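Local coordinates for protein levoglucosan dehydrogenase (Pseudarthrobacter phenanthrenivorans, PDB 6A3F) that oxidises levoglucosan to 3-dehydrolevoglucosan with NAD(+) as hydride acceptor, working as a homotetramer of the Gfo/Idh/MocA family, at residues S305-Y310 with E315-F320; R155-A160 with V333-A338. All coordinates share one frame; numbering follows the deposited sequence.

Interaction 1. Residues S305-Y310 with E315-F320; sequences SIVFNY and ELQVAF
Ser305 and Ala319 clasp each other by two backbone hydrogen bonds, and Val307 and Gln317 repeat the pattern two residues on, tying 305-310 and 315-320 into an antiparallel beta hairpin. The hairpin belongs to the large mixed sheet of the C-terminal substrate-binding domain. Ser305 N reaches Ala319 O, and Val307 N reaches Gln317 O, each at 2.9 Å. Between these pairs Ile306 faces Val318 as a non-hydrogen-bonded pair, and the Ile306 CA-H also points at Gln317 O.

Apolar side chains cover the face bearing Ile306 and Val318. Ile306 CG2, anti to the backbone N, meets Leu316 CD1 at 3.6 Å, the two side chains crossing at a slant; Ile306 CG1 lies alongside Val318 CG2 at 4.0 Å. Helix 157-167 covers this face, Tyr165 touching Leu316 and Val318. On the other face Val307 and Gln317 run side by side, while Ser305 OG is hydrogen-bonded to His289 O of a neighbouring subunit.

Toward the turn the strands part and a water sits between them, accepting from Asn309 N and lying 2.7 Å from Glu315 O. The same carbonyl sits near the plane of the Phe308 ring, at its edge, with Glu315 O 3.6 Å from Phe308 CD1.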
ATOM      1  N   SER B 305      15.476  -1.120   9.837  1.00 18.34           N
ATOM      2  CA  SER B 305      14.154  -1.161  10.465  1.00 20.10           C
ATOM      3  C   SER B 305      13.335  -2.308   9.836  1.00 19.11           C
ATOM      4  O   SER B 305      13.567  -2.731   8.676  1.00 18.40           O
ATOM      5  CB  SER B 305      13.431   0.167  10.288  1.00 18.58           C
ATOM      6  OG  SER B 305      14.053   1.282  10.884  1.00 19.61           O
ATOM      7  N   ILE B 306      12.350  -2.836  10.595  1.00 19.06           N
ATOM      8  CA  ILE B 306      11.518  -3.923  10.188  1.00 18.81           C
ATOM      9  C   ILE B 306      10.078  -3.577  10.578  1.00 18.34           C
ATOM     10  O   ILE B 306       9.868  -3.132  11.684  1.00 20.06           O
ATOM     11  CB  ILE B 306      11.902  -5.256  10.845  1.00 19.30           C
ATOM     12  CG1 ILE B 306      13.357  -5.649  10.537  1.00 17.89           C
ATOM     13  CG2 ILE B 306      10.942  -6.353  10.430  1.00 21.89           C
ATOM     14  CD1 ILE B 306      13.879  -6.719  11.455  1.00 19.63           C
ATOM     15  N   VAL B 307       9.153  -3.765   9.636  1.00 16.60           N
ATOM     16  CA  VAL B 307       7.736  -3.471   9.850  1.00 18.52           C
ATOM     17  C   VAL B 307       6.946  -4.701   9.422  1.00 16.96           C
ATOM     18  O   VAL B 307       7.239  -5.305   8.368  1.00 17.57           O
ATOM     19  CB  VAL B 307       7.310  -2.215   9.054  1.00 18.10           C
ATOM     20  CG1 VAL B 307       5.788  -2.046   9.013  1.00 21.73           C
ATOM     21  CG2 VAL B 307       7.979  -0.978   9.620  1.00 20.20           C
ATOM     22  N   PHE B 308       5.907  -5.055  10.176  1.00 17.49           N
ATOM     23  CA  PHE B 308       5.095  -6.220   9.880  1.00 17.07           C
ATOM     24  C   PHE B 308       3.631  -5.853  10.123  1.00 17.89           C
ATOM     25  O   PHE B 308       3.343  -5.065  11.023  1.00 18.54           O
ATOM     26  CB  PHE B 308       5.436  -7.407  10.792  1.00 17.79           C
ATOM     27  CG  PHE B 308       4.512  -8.597  10.695  1.00 18.68           C
ATOM     28  CD1 PHE B 308       4.501  -9.401   9.561  1.00 18.76           C
ATOM     29  CD2 PHE B 308       3.688  -8.949  11.750  1.00 17.78           C
ATOM     30  CE1 PHE B 308       3.641 -10.478   9.457  1.00 19.57           C
ATOM     31  CE2 PHE B 308       2.862 -10.060  11.650  1.00 19.08           C
ATOM     32  CZ  PHE B 308       2.850 -10.831  10.524  1.00 18.24           C
ATOM     33  N   ASN B 309       2.755  -6.444   9.319  1.00 17.25           N
ATOM     34  CA  ASN B 309       1.286  -6.290   9.375  1.00 16.55           C
ATOM     35  C   ASN B 309       0.649  -7.652   9.059  1.00 17.03           C
ATOM     36  O   ASN B 309       0.680  -8.123   7.913  1.00 17.74           O
ATOM     37  CB  ASN B 309       0.786  -5.206   8.429  1.00 17.26           C
ATOM     38  CG  ASN B 309      -0.712  -5.195   8.190  1.00 16.33           C
ATOM     39  OD1 ASN B 309      -1.464  -5.762   8.992  1.00 16.92           O
ATOM     40  ND2 ASN B 309      -1.172  -4.440   7.177  1.00 13.84           N
ATOM     41  N   TYR B 310       0.084  -8.298  10.081  1.00 16.01           N
ATOM     42  CA  TYR B 310      -0.519  -9.605   9.932  1.00 15.60           C
ATOM     43  C   TYR B 310      -1.709  -9.591   8.943  1.00 16.51           C
ATOM     44  O   TYR B 310      -2.015 -10.614   8.340  1.00 16.30           O
ATOM     45  CB  TYR B 310      -0.977 -10.213  11.271  1.00 16.10           C
ATOM     46  CG  TYR B 310      -1.490 -11.609  11.085  1.00 16.59           C
ATOM     47  CD1 TYR B 310      -0.627 -12.690  11.095  1.00 16.12           C
ATOM     48  CD2 TYR B 310      -2.835 -11.857  10.863  1.00 16.73           C
ATOM     49  CE1 TYR B 310      -1.073 -13.977  10.856  1.00 16.70           C
ATOM     50  CE2 TYR B 310      -3.290 -13.121  10.540  1.00 16.77           C
ATOM     51  CZ  TYR B 310      -2.413 -14.190  10.579  1.00 18.03           C
ATOM     52  OH  TYR B 310      -2.862 -15.435  10.340  1.00 17.85           O
ATOM     53  N   GLU B 315       4.009 -10.756   3.873  1.00 17.25           N
ATOM     54  CA  GLU B 315       4.950  -9.716   3.683  1.00 20.01           C
ATOM     55  C   GLU B 315       5.720  -9.418   4.963  1.00 20.05           C
ATOM     56  O   GLU B 315       5.134  -9.350   6.056  1.00 19.41           O
ATOM     57  CB  GLU B 315       4.256  -8.393   3.332  1.00 23.18           C
ATOM     58  CG  GLU B 315       3.605  -8.396   1.981  1.00 24.64           C
ATOM     59  CD  GLU B 315       2.761  -7.169   1.689  1.00 22.61           C
ATOM     60  OE1 GLU B 315       2.942  -6.120   2.340  1.00 23.31           O
ATOM     61  OE2 GLU B 315       1.936  -7.275   0.788  1.00 29.57           O
ATOM     62  N   LEU B 316       7.007  -9.101   4.782  1.00 18.58           N
ATOM     63  CA  LEU B 316       7.794  -8.380   5.770  1.00 17.94           C
ATOM     64  C   LEU B 316       8.451  -7.164   5.114  1.00 19.24           C
ATOM     65  O   LEU B 316       8.997  -7.305   4.054  1.00 18.42           O
ATOM     66  CB  LEU B 316       8.882  -9.261   6.392  1.00 18.14           C
ATOM     67  CG  LEU B 316       9.560  -8.633   7.612  1.00 17.41           C
ATOM     68  CD1 LEU B 316       8.609  -8.575   8.816  1.00 17.71           C
ATOM     69  CD2 LEU B 316      10.799  -9.433   8.004  1.00 18.54           C
ATOM     70  N   GLN B 317       8.388  -6.003   5.741  1.00 16.36           N
ATOM     71  CA  GLN B 317       9.070  -4.853   5.231  1.00 17.60           C
ATOM     72  C   GLN B 317      10.392  -4.671   5.991  1.00 19.49           C
ATOM     73  O   GLN B 317      10.408  -4.695   7.232  1.00 17.87           O
ATOM     74  CB  GLN B 317       8.204  -3.606   5.310  1.00 20.23           C
ATOM     75  CG  GLN B 317       6.927  -3.755   4.503  1.00 25.10           C
ATOM     76  CD  GLN B 317       6.056  -2.532   4.589  1.00 31.41           C
ATOM     77  OE1 GLN B 317       4.919  -2.592   5.053  1.00 39.72           O
ATOM     78  NE2 GLN B 317       6.562  -1.413   4.120  1.00 27.62           N
ATOM     79  N   VAL B 318      11.460  -4.416   5.255  1.00 18.52           N
ATOM     80  CA  VAL B 318      12.774  -4.195   5.913  1.00 19.40           C
ATOM     81  C   VAL B 318      13.551  -3.136   5.153  1.00 18.84           C
ATOM     82  O   VAL B 318      13.568  -3.173   3.942  1.00 19.65           O
ATOM     83  CB  VAL B 318      13.584  -5.489   6.056  1.00 18.62           C
ATOM     84  CG1 VAL B 318      13.832  -6.223   4.746  1.00 21.72           C
ATOM     85  CG2 VAL B 318      14.884  -5.261   6.833  1.00 22.52           C
ATOM     86  N   ALA B 319      14.142  -2.196   5.905  1.00 19.67           N
ATOM     87  CA  ALA B 319      14.935  -1.125   5.355  1.00 19.26           C
ATOM     88  C   ALA B 319      16.345  -1.289   5.918  1.00 20.36           C
ATOM     89  O   ALA B 319      16.461  -1.323   7.126  1.00 18.46           O
ATOM     90  CB  ALA B 319      14.339   0.217   5.717  1.00 18.71           C
ATOM     91  N   PHE B 320      17.344  -1.438   5.031  1.00 20.32           N
ATOM     92  CA  PHE B 320      18.761  -1.510   5.410  1.00 21.21           C
ATOM     93  C   PHE B 320      19.466  -0.171   5.197  1.00 21.47           C
ATOM     94  O   PHE B 320      19.510   0.412   4.101  1.00 22.52           O
ATOM     95  CB  PHE B 320      19.445  -2.658   4.668  1.00 20.97           C
ATOM     96  CG  PHE B 320      18.846  -4.004   4.934  1.00 22.85           C
ATOM     97  CD1 PHE B 320      18.953  -4.593   6.198  1.00 21.78           C
ATOM     98  CD2 PHE B 320      18.132  -4.667   3.944  1.00 19.81           C
ATOM     99  CE1 PHE B 320      18.429  -5.848   6.433  1.00 21.00           C
ATOM    100  CE2 PHE B 320      17.579  -5.908   4.196  1.00 22.42           C
ATOM    101  CZ  PHE B 320      17.737  -6.507   5.431  1.00 21.96           C
TER
HETATM  102  O   HOH W   1       3.266  -7.528   6.700  1.00 16.75           O

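Interaction 2. Residues R155-A160 with V333-A338; sequences RTPAVA and VYTGPA
Thr335, with more surface buried here than any other residue of the contact, reaches from just past the end of strand 330-334 to the first turn of helix 157-167, where Pro157 and Ala158 receive it. Its two branches do different work. The methyl CG2 lies against the backbone of Ala158, 3.5 Å from Ala158 N, and also touches the methyl of that residue, with Ala158 CB at 3.9 Å. The hydroxyl passes beside the proline ring, Thr335 OG1 standing 3.7 Å from Pro157 CB.

The rotation of the threonine (chi1 66°) sends OG1 to Pro157 and a bridging water, while CG2, anti to the carbonyl carbon, is laid against Ala158. No direct hydrogen bond joins the segments; the water links them instead. It accepts from Ala158 N at 2.9 Å and is also hydrogen-bonded to Thr335 OG1, giving a partner to an amide of the helix's first turn.

The contact thus joins the N-terminal end of helix 157-167 to the edge of the mixed sheet, where strand 330-334 is outermost within the chain. Pro157 also packs on Ile361 of helix 355-371, Ala158 on Phe308 of strand 304-309.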
ATOM      1  N   ARG B 155       4.918 -17.715  14.742  1.00 21.13           N
ATOM      2  CA  ARG B 155       5.338 -18.675  13.773  1.00 21.00           C
ATOM      3  C   ARG B 155       4.780 -18.307  12.378  1.00 20.50           C
ATOM      4  O   ARG B 155       4.841 -19.118  11.466  1.00 21.72           O
ATOM      5  CB  ARG B 155       4.962 -20.101  14.203  1.00 20.24           C
ATOM      6  CG  ARG B 155       5.964 -20.670  15.210  1.00 21.10           C
ATOM      7  CD  ARG B 155       5.579 -21.977  15.855  1.00 22.79           C
ATOM      8  NE  ARG B 155       6.760 -22.596  16.453  1.00 23.22           N
ATOM      9  CZ  ARG B 155       7.286 -22.323  17.642  1.00 22.68           C
ATOM     10  NH1 ARG B 155       6.740 -21.426  18.448  1.00 22.62           N
ATOM     11  NH2 ARG B 155       8.377 -22.986  18.022  1.00 24.28           N
ATOM     12  N   THR B 156       4.226 -17.108  12.196  1.00 20.23           N
ATOM     13  CA  THR B 156       4.084 -16.548  10.860  1.00 19.81           C
ATOM     14  C   THR B 156       5.492 -16.462  10.239  1.00 17.49           C
ATOM     15  O   THR B 156       6.385 -15.884  10.854  1.00 17.51           O
ATOM     16  CB  THR B 156       3.454 -15.152  10.867  1.00 19.00           C
ATOM     17  OG1 THR B 156       2.226 -15.078  11.615  1.00 20.33           O
ATOM     18  CG2 THR B 156       3.185 -14.626   9.469  1.00 19.58           C
ATOM     19  N   PRO B 157       5.669 -17.015   9.029  1.00 18.12           N
ATOM     20  CA  PRO B 157       7.021 -17.048   8.519  1.00 18.71           C
ATOM     21  C   PRO B 157       7.674 -15.661   8.518  1.00 17.43           C
ATOM     22  O   PRO B 157       8.850 -15.567   8.832  1.00 19.36           O
ATOM     23  CB  PRO B 157       6.894 -17.686   7.143  1.00 18.09           C
ATOM     24  CG  PRO B 157       5.760 -18.637   7.350  1.00 18.55           C
ATOM     25  CD  PRO B 157       4.805 -17.869   8.241  1.00 16.78           C
ATOM     26  N   ALA B 158       6.946 -14.607   8.158  1.00 18.58           N
ATOM     27  CA  ALA B 158       7.463 -13.246   8.149  1.00 18.16           C
ATOM     28  C   ALA B 158       8.034 -12.820   9.513  1.00 17.57           C
ATOM     29  O   ALA B 158       8.982 -12.067   9.581  1.00 18.31           O
ATOM     30  CB  ALA B 158       6.364 -12.320   7.719  1.00 16.50           C
ATOM     31  N   VAL B 159       7.395 -13.253  10.594  1.00 16.34           N
ATOM     32  CA  VAL B 159       7.829 -12.918  11.931  1.00 17.35           C
ATOM     33  C   VAL B 159       9.124 -13.681  12.288  1.00 18.03           C
ATOM     34  O   VAL B 159      10.076 -13.078  12.834  1.00 18.73           O
ATOM     35  CB  VAL B 159       6.702 -13.181  12.949  1.00 17.38           C
ATOM     36  CG1 VAL B 159       7.187 -12.896  14.384  1.00 17.78           C
ATOM     37  CG2 VAL B 159       5.468 -12.366  12.573  1.00 18.38           C
ATOM     38  N   ALA B 160       9.189 -14.954  11.929  1.00 19.38           N
ATOM     39  CA  ALA B 160      10.441 -15.736  12.081  1.00 20.07           C
ATOM     40  C   ALA B 160      11.543 -15.152  11.191  1.00 19.42           C
ATOM     41  O   ALA B 160      12.698 -15.214  11.559  1.00 18.42           O
ATOM     42  CB  ALA B 160      10.199 -17.169  11.738  1.00 20.84           C
ATOM     43  N   VAL B 333       9.240  -7.937   1.312  1.00 16.83           N
ATOM     44  CA  VAL B 333       9.729  -9.269   1.121  1.00 17.92           C
ATOM     45  C   VAL B 333       8.578 -10.245   1.353  1.00 17.02           C
ATOM     46  O   VAL B 333       7.983 -10.247   2.465  1.00 18.06           O
ATOM     47  CB  VAL B 333      10.913  -9.593   2.065  1.00 19.50           C
ATOM     48  CG1 VAL B 333      11.397 -11.031   1.850  1.00 19.96           C
ATOM     49  CG2 VAL B 333      12.037  -8.603   1.903  1.00 20.11           C
ATOM     50  N   TYR B 334       8.258 -11.056   0.310  1.00 16.97           N
ATOM     51  CA  TYR B 334       7.259 -12.124   0.375  1.00 16.43           C
ATOM     52  C   TYR B 334       7.908 -13.444   0.831  1.00 19.15           C
ATOM     53  O   TYR B 334       8.905 -13.902   0.249  1.00 19.61           O
ATOM     54  CB  TYR B 334       6.520 -12.271  -0.957  1.00 17.02           C
ATOM     55  CG  TYR B 334       5.505 -11.173  -1.156  1.00 16.80           C
ATOM     56  CD1 TYR B 334       5.861  -9.969  -1.732  1.00 17.66           C
ATOM     57  CD2 TYR B 334       4.191 -11.336  -0.718  1.00 18.14           C
ATOM     58  CE1 TYR B 334       4.943  -8.938  -1.864  1.00 18.00           C
ATOM     59  CE2 TYR B 334       3.274 -10.311  -0.815  1.00 17.90           C
ATOM     60  CZ  TYR B 334       3.637  -9.115  -1.400  1.00 20.07           C
ATOM     61  OH  TYR B 334       2.703  -8.114  -1.475  1.00 20.28           O
ATOM     62  N   THR B 335       7.329 -14.082   1.836  1.00 17.51           N
ATOM     63  CA  THR B 335       7.935 -15.291   2.398  1.00 18.34           C
ATOM     64  C   THR B 335       7.674 -16.519   1.531  1.00 20.08           C
ATOM     65  O   THR B 335       6.611 -16.719   0.952  1.00 18.89           O
ATOM     66  CB  THR B 335       7.524 -15.568   3.850  1.00 18.00           C
ATOM     67  OG1 THR B 335       6.138 -15.873   3.949  1.00 18.22           O
ATOM     68  CG2 THR B 335       7.838 -14.390   4.734  1.00 17.49           C
ATOM     69  N   GLY B 336       8.717 -17.335   1.425  1.00 19.87           N
ATOM     70  CA  GLY B 336       8.657 -18.527   0.610  1.00 18.81           C
ATOM     71  C   GLY B 336       9.747 -19.521   0.982  1.00 19.48           C
ATOM     72  O   GLY B 336      10.216 -19.555   2.125  1.00 20.73           O
ATOM     73  N   PRO B 337      10.186 -20.306  -0.004  1.00 21.16           N
ATOM     74  CA  PRO B 337      11.219 -21.349   0.234  1.00 20.06           C
ATOM     75  C   PRO B 337      12.514 -20.788   0.849  1.00 22.75           C
ATOM     76  O   PRO B 337      13.183 -21.508   1.631  1.00 22.92           O
ATOM     77  CB  PRO B 337      11.394 -21.950  -1.173  1.00 19.36           C
ATOM     78  CG  PRO B 337      10.008 -21.840  -1.795  1.00 20.14           C
ATOM     79  CD  PRO B 337       9.573 -20.469  -1.334  1.00 19.91           C
ATOM     80  N   ALA B 338      12.863 -19.543   0.587  1.00 23.23           N
ATOM     81  CA  ALA B 338      14.169 -19.017   1.063  1.00 22.87           C
ATOM     82  C   ALA B 338      14.103 -18.624   2.554  1.00 22.66           C
ATOM     83  O   ALA B 338      15.147 -18.319   3.163  1.00 21.70           O
ATOM     84  CB  ALA B 338      14.614 -17.871   0.221  1.00 21.15           C
TER
HETATM   85  O   HOH W   2       4.749 -15.021   6.305  1.00 19.29           O

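In the fold
Both contacts are buried and meet at one border of the mixed sheet, but they hold different things together. Interaction 1 pairs two adjacent strands by regular backbone bonding over a broad surface; interaction 2 is a small helix-to-sheet-edge contact of van der Waals touches and one water. Strand 330-334 connects them, its Val333 O probably hydrogen-bonded to Leu316 N of the hairpin. Leu316 CD2 also packs against Ala158 O, so helix 157-167 takes part in interaction 2 and also lies against the hairpin of interaction 1. Subunit interfaces lie close as well: Glu315 forms a salt bridge with Arg312 of another subunit, and Val333 packs on Asp326 of a further subunit.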